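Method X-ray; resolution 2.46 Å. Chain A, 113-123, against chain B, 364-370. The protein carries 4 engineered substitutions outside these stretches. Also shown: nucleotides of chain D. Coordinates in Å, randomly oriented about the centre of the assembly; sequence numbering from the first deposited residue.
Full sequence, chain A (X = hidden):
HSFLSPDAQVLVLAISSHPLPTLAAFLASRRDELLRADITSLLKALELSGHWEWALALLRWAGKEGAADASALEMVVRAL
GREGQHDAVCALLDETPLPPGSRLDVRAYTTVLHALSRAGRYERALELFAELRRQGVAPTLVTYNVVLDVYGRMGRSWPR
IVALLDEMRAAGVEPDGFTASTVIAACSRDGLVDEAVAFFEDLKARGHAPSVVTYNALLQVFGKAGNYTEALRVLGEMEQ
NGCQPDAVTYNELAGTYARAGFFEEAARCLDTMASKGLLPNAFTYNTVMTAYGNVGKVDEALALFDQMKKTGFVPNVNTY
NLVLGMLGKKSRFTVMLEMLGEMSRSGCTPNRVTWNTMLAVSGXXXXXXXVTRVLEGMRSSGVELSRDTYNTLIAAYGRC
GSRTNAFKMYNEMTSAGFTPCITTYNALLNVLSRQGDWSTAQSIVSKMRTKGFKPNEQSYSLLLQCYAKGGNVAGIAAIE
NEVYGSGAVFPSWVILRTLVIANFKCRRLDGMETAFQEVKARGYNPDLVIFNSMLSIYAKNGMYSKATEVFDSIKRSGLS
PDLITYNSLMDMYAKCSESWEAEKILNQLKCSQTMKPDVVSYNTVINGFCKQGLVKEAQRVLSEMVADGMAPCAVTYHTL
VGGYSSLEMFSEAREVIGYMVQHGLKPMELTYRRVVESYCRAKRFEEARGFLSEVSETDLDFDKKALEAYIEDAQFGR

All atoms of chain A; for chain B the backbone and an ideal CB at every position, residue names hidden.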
# COMPACT_ATOMS: atom_id res chain seq x y z
N LEU A 113 9.42 -22.47 26.53
CA LEU A 113 8.74 -21.38 27.17
C LEU A 113 8.64 -20.22 26.22
O LEU A 113 7.61 -19.58 26.13
CB LEU A 113 9.51 -20.94 28.40
CG LEU A 113 9.18 -21.68 29.67
CD1 LEU A 113 10.06 -21.21 30.76
CD2 LEU A 113 7.76 -21.40 30.02
N HIS A 114 9.72 -19.95 25.53
CA HIS A 114 9.73 -18.87 24.59
C HIS A 114 8.83 -19.19 23.44
O HIS A 114 8.21 -18.32 22.87
CB HIS A 114 11.13 -18.63 24.08
CG HIS A 114 11.20 -17.64 22.98
ND1 HIS A 114 11.76 -17.93 21.76
CD2 HIS A 114 10.77 -16.36 22.91
CE1 HIS A 114 11.68 -16.87 20.98
NE2 HIS A 114 11.08 -15.90 21.66
N ALA A 115 8.75 -20.47 23.11
CA ALA A 115 7.90 -20.92 22.03
C ALA A 115 6.45 -20.79 22.41
O ALA A 115 5.61 -20.50 21.57
CB ALA A 115 8.22 -22.34 21.68
N LEU A 116 6.15 -20.99 23.68
CA LEU A 116 4.80 -20.84 24.17
C LEU A 116 4.44 -19.39 24.28
O LEU A 116 3.28 -19.02 24.25
CB LEU A 116 4.67 -21.48 25.53
CG LEU A 116 4.72 -22.99 25.57
CD1 LEU A 116 4.61 -23.43 26.99
CD2 LEU A 116 3.56 -23.49 24.80
N SER A 117 5.45 -18.56 24.42
CA SER A 117 5.25 -17.14 24.60
C SER A 117 4.95 -16.52 23.26
O SER A 117 4.24 -15.54 23.17
CB SER A 117 6.50 -16.52 25.21
OG SER A 117 6.26 -15.19 25.61
N ARG A 118 5.52 -17.10 22.21
CA ARG A 118 5.40 -16.55 20.86
C ARG A 118 4.08 -16.95 20.20
O ARG A 118 3.85 -16.63 19.04
CB ARG A 118 6.57 -17.00 20.00
CG ARG A 118 7.78 -16.09 20.07
CD ARG A 118 8.29 -15.75 18.68
NE ARG A 118 8.47 -14.31 18.51
CZ ARG A 118 7.93 -13.60 17.53
NH1 ARG A 118 8.15 -12.30 17.45
NH2 ARG A 118 7.17 -14.20 16.62
N ALA A 119 3.23 -17.65 20.94
CA ALA A 119 1.98 -18.10 20.39
C ALA A 119 0.85 -17.58 21.25
O ALA A 119 -0.31 -17.87 21.01
CB ALA A 119 1.97 -19.59 20.34
N GLY A 120 1.22 -16.81 22.25
CA GLY A 120 0.26 -16.19 23.12
C GLY A 120 -0.21 -17.17 24.15
O GLY A 120 -1.13 -16.91 24.89
N ARG A 121 0.42 -18.34 24.17
CA ARG A 121 0.06 -19.37 25.14
C ARG A 121 0.75 -19.10 26.47
O ARG A 121 1.57 -19.90 26.93
CB ARG A 121 0.42 -20.75 24.61
CG ARG A 121 -0.24 -21.08 23.28
CD ARG A 121 0.06 -22.51 22.85
NE ARG A 121 -0.56 -23.49 23.73
CZ ARG A 121 -0.31 -24.79 23.69
NH1 ARG A 121 0.56 -25.27 22.81
NH2 ARG A 121 -0.93 -25.61 24.52
N TYR A 122 0.42 -17.97 27.08
CA TYR A 122 1.05 -17.54 28.32
C TYR A 122 0.64 -18.40 29.51
O TYR A 122 1.49 -18.96 30.20
CB TYR A 122 0.72 -16.07 28.58
CG TYR A 122 1.02 -15.16 27.42
CD1 TYR A 122 2.14 -15.37 26.62
CD2 TYR A 122 0.20 -14.09 27.10
CE1 TYR A 122 2.43 -14.55 25.55
CE2 TYR A 122 0.47 -13.26 26.04
CZ TYR A 122 1.59 -13.49 25.26
OH TYR A 122 1.88 -12.67 24.20
N GLU A 123 -0.66 -18.49 29.74
CA GLU A 123 -1.18 -19.27 30.86
C GLU A 123 -0.58 -20.67 30.88
O GLU A 123 -0.54 -21.32 31.92
CB GLU A 123 -2.71 -19.35 30.79
CG GLU A 123 -3.40 -18.00 30.80
CD GLU A 123 -3.41 -17.37 32.18
OE1 GLU A 123 -4.13 -16.37 32.38
OE2 GLU A 123 -2.70 -17.87 33.07
N UNK B 364 1.10 -10.55 14.48
CA UNK B 364 2.03 -10.13 15.51
C UNK B 364 2.44 -11.36 16.25
O UNK B 364 2.21 -12.45 15.80
CB UNK B 364 1.43 -9.09 16.45
N UNK B 365 3.08 -11.17 17.40
CA UNK B 365 3.49 -12.29 18.23
C UNK B 365 2.39 -12.60 19.24
O UNK B 365 1.92 -11.71 19.94
CB UNK B 365 4.81 -11.99 18.94
N UNK B 366 1.98 -13.86 19.29
CA UNK B 366 0.90 -14.26 20.15
C UNK B 366 -0.44 -14.23 19.45
O UNK B 366 -1.46 -14.01 20.07
CB UNK B 366 0.86 -13.36 21.39
N UNK B 367 -0.43 -14.46 18.15
CA UNK B 367 -1.65 -14.39 17.39
C UNK B 367 -2.39 -15.71 17.44
O UNK B 367 -3.61 -15.76 17.31
CB UNK B 367 -1.36 -13.99 15.94
N UNK B 368 -1.66 -16.79 17.66
CA UNK B 368 -2.24 -18.11 17.61
C UNK B 368 -3.28 -18.34 18.66
O UNK B 368 -4.35 -18.86 18.38
CB UNK B 368 -1.14 -19.17 17.74
N UNK B 369 -2.97 -17.96 19.89
CA UNK B 369 -3.89 -18.22 20.97
C UNK B 369 -5.09 -17.33 20.78
O UNK B 369 -6.19 -17.69 21.17
CB UNK B 369 -3.24 -17.99 22.34
N UNK B 370 -4.88 -16.19 20.16
CA UNK B 370 -5.97 -15.26 19.89
C UNK B 370 -6.95 -15.89 18.95
O UNK B 370 -8.12 -16.04 19.26
CB UNK B 370 -5.45 -13.94 19.31
P U D 2 16.24 -16.24 21.07
OP1 U D 2 15.25 -15.87 20.03
OP2 U D 2 17.66 -15.86 20.90
O5' U D 2 15.72 -15.64 22.45
C5' U D 2 14.44 -15.97 22.97
C4' U D 2 14.09 -15.11 24.16
O4' U D 2 15.07 -15.30 25.21
C3' U D 2 14.10 -13.61 23.90
O3' U D 2 12.90 -13.16 23.29
C2' U D 2 14.36 -13.03 25.29
O2' U D 2 13.16 -12.99 26.05
C1' U D 2 15.28 -14.09 25.90
N1 U D 2 16.71 -13.73 25.80
C2 U D 2 17.32 -13.14 26.89
O2 U D 2 16.73 -12.89 27.93
N3 U D 2 18.66 -12.84 26.73
C4 U D 2 19.43 -13.07 25.61
O4 U D 2 20.61 -12.75 25.61
C5 U D 2 18.73 -13.69 24.53
C6 U D 2 17.43 -13.99 24.66

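Position 364 lies at the edge of the contact. Its CA-to-CB bond points sideways, and no atom of chain A lies within 5.5 Å of the ideal CB. Chain A sets no demand here, and almost any side chain would fit. The deposited residue is B:Lys364. Its end leads away from chain A.

Position 365 points toward chain A. The ideal CB sits 3.7 Å from A:Arg118 NH1, over a face of that guanidinium. Beyond it lie A:Ser117 OG and the ring of A:His114. A long side chain could follow this surface. An acidic or neutral polar group could answer the charge of A:Arg118, and an aliphatic or flat group could pack on its face. The deposited residue is B:Arg365, of which chain A covers the largest area of any residue in this stretch. Its NH2 ends 3.9 Å from A:Ser117 OG, too long to be counted a hydrogen bond, and 4.5 Å from A:His114 CD2. A:Arg118 NE lies over one face of its guanidinium. The like charges come close, with A:Arg118 NH1 4.4 Å from B:Arg365 NE.

Position 366 is the tightest. Its phi/psi of 92/30 would jam a CB against the carbonyl O of the residue before. Chain A adds to this: an ideal CB would lie 3.1 Å from A:Tyr122 OH and 3.4 Å from A:Gly120 CA. Glycine is the clear choice, and B:Gly366 is deposited. Its CA packs 3.3 Å from A:Gly120 N. Its N donates a weak hydrogen bond to A:Arg118 O, at 3.4 Å. The fit is mutual, because a CB on A:Gly120 would clash with B:Gly366 O at 2.8 Å.

Position 367 points away, with nothing of chain A near its ideal CB. Chain A does not choose among side chains here. The deposited residue is B:Met367.

Position 368 points toward chain A. Its ideal CB is 3.6 Å from A:Ala119 O. The A:Ala119 methyl offers a small apolar surface, and A:Arg121 brings a positive charge nearby. An acid, a glutamine or a medium aliphatic chain would suit. The deposited residue is B:Glu368. Its OE2 lies 3.8 Å from A:Ala119 CB and its OE1 4.0 Å from A:Arg121 CD. The approach is to the aliphatic part of the arginine, whose NH1 and NH2 are hydrogen-bonded elsewhere in the structure.

Position 369 also points toward chain A. Its backbone N donates a hydrogen bond to A:Ala119 O at 2.9 Å, which any residue but proline could make. The ideal CB is tight, 3.2 Å from A:Ala119 O, and A:Gly120 O is 3.5 Å from it. With two carbonyls so near, a donor such as serine or asparagine would suit, and alanine would pass. An acid gains nothing from them. B:Asp369 is deposited, with chi1 t. Its OD2 lies 3.2 Å from A:Gly120 O. Both are acceptors, so this is no hydrogen bond.

Position 370 is beyond reach of chain A. The deposited residue is B:Tyr370, whose ring leads away.

Chain B 364-370: KRGMEDY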
# COMPACT_ATOMS: atom_id res chain seq x y z
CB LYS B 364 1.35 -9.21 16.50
CG LYS B 364 2.25 -8.24 17.17
CD LYS B 364 1.59 -7.67 18.35
CE LYS B 364 2.10 -6.32 18.65
NZ LYS B 364 1.51 -5.35 17.73
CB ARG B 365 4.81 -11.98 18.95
CG ARG B 365 4.77 -10.74 19.82
CD ARG B 365 6.07 -10.58 20.60
NE ARG B 365 6.38 -11.76 21.40
CZ ARG B 365 7.56 -11.98 21.98
NH1 ARG B 365 8.53 -11.09 21.86
NH2 ARG B 365 7.75 -13.08 22.69
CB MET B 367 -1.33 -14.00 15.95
CG MET B 367 -2.52 -13.64 15.12
SD MET B 367 -2.07 -13.31 13.44
CE MET B 367 -3.45 -14.07 12.64
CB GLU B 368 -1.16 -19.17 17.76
CG GLU B 368 -1.69 -20.49 18.21
CD GLU B 368 -0.63 -21.54 18.19
OE1 GLU B 368 -0.78 -22.53 18.92
OE2 GLU B 368 0.34 -21.37 17.45
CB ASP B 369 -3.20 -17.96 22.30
CG ASP B 369 -4.10 -18.23 23.48
OD1 ASP B 369 -4.67 -19.33 23.56
OD2 ASP B 369 -4.22 -17.34 24.34
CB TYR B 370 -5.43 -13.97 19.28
CG TYR B 370 -6.47 -13.11 18.61
CD1 TYR B 370 -7.41 -12.42 19.34
CD2 TYR B 370 -6.51 -13.00 17.24
CE1 TYR B 370 -8.36 -11.64 18.73
CE2 TYR B 370 -7.45 -12.23 16.63
CZ TYR B 370 -8.37 -11.55 17.37
OH TYR B 370 -9.32 -10.78 16.75
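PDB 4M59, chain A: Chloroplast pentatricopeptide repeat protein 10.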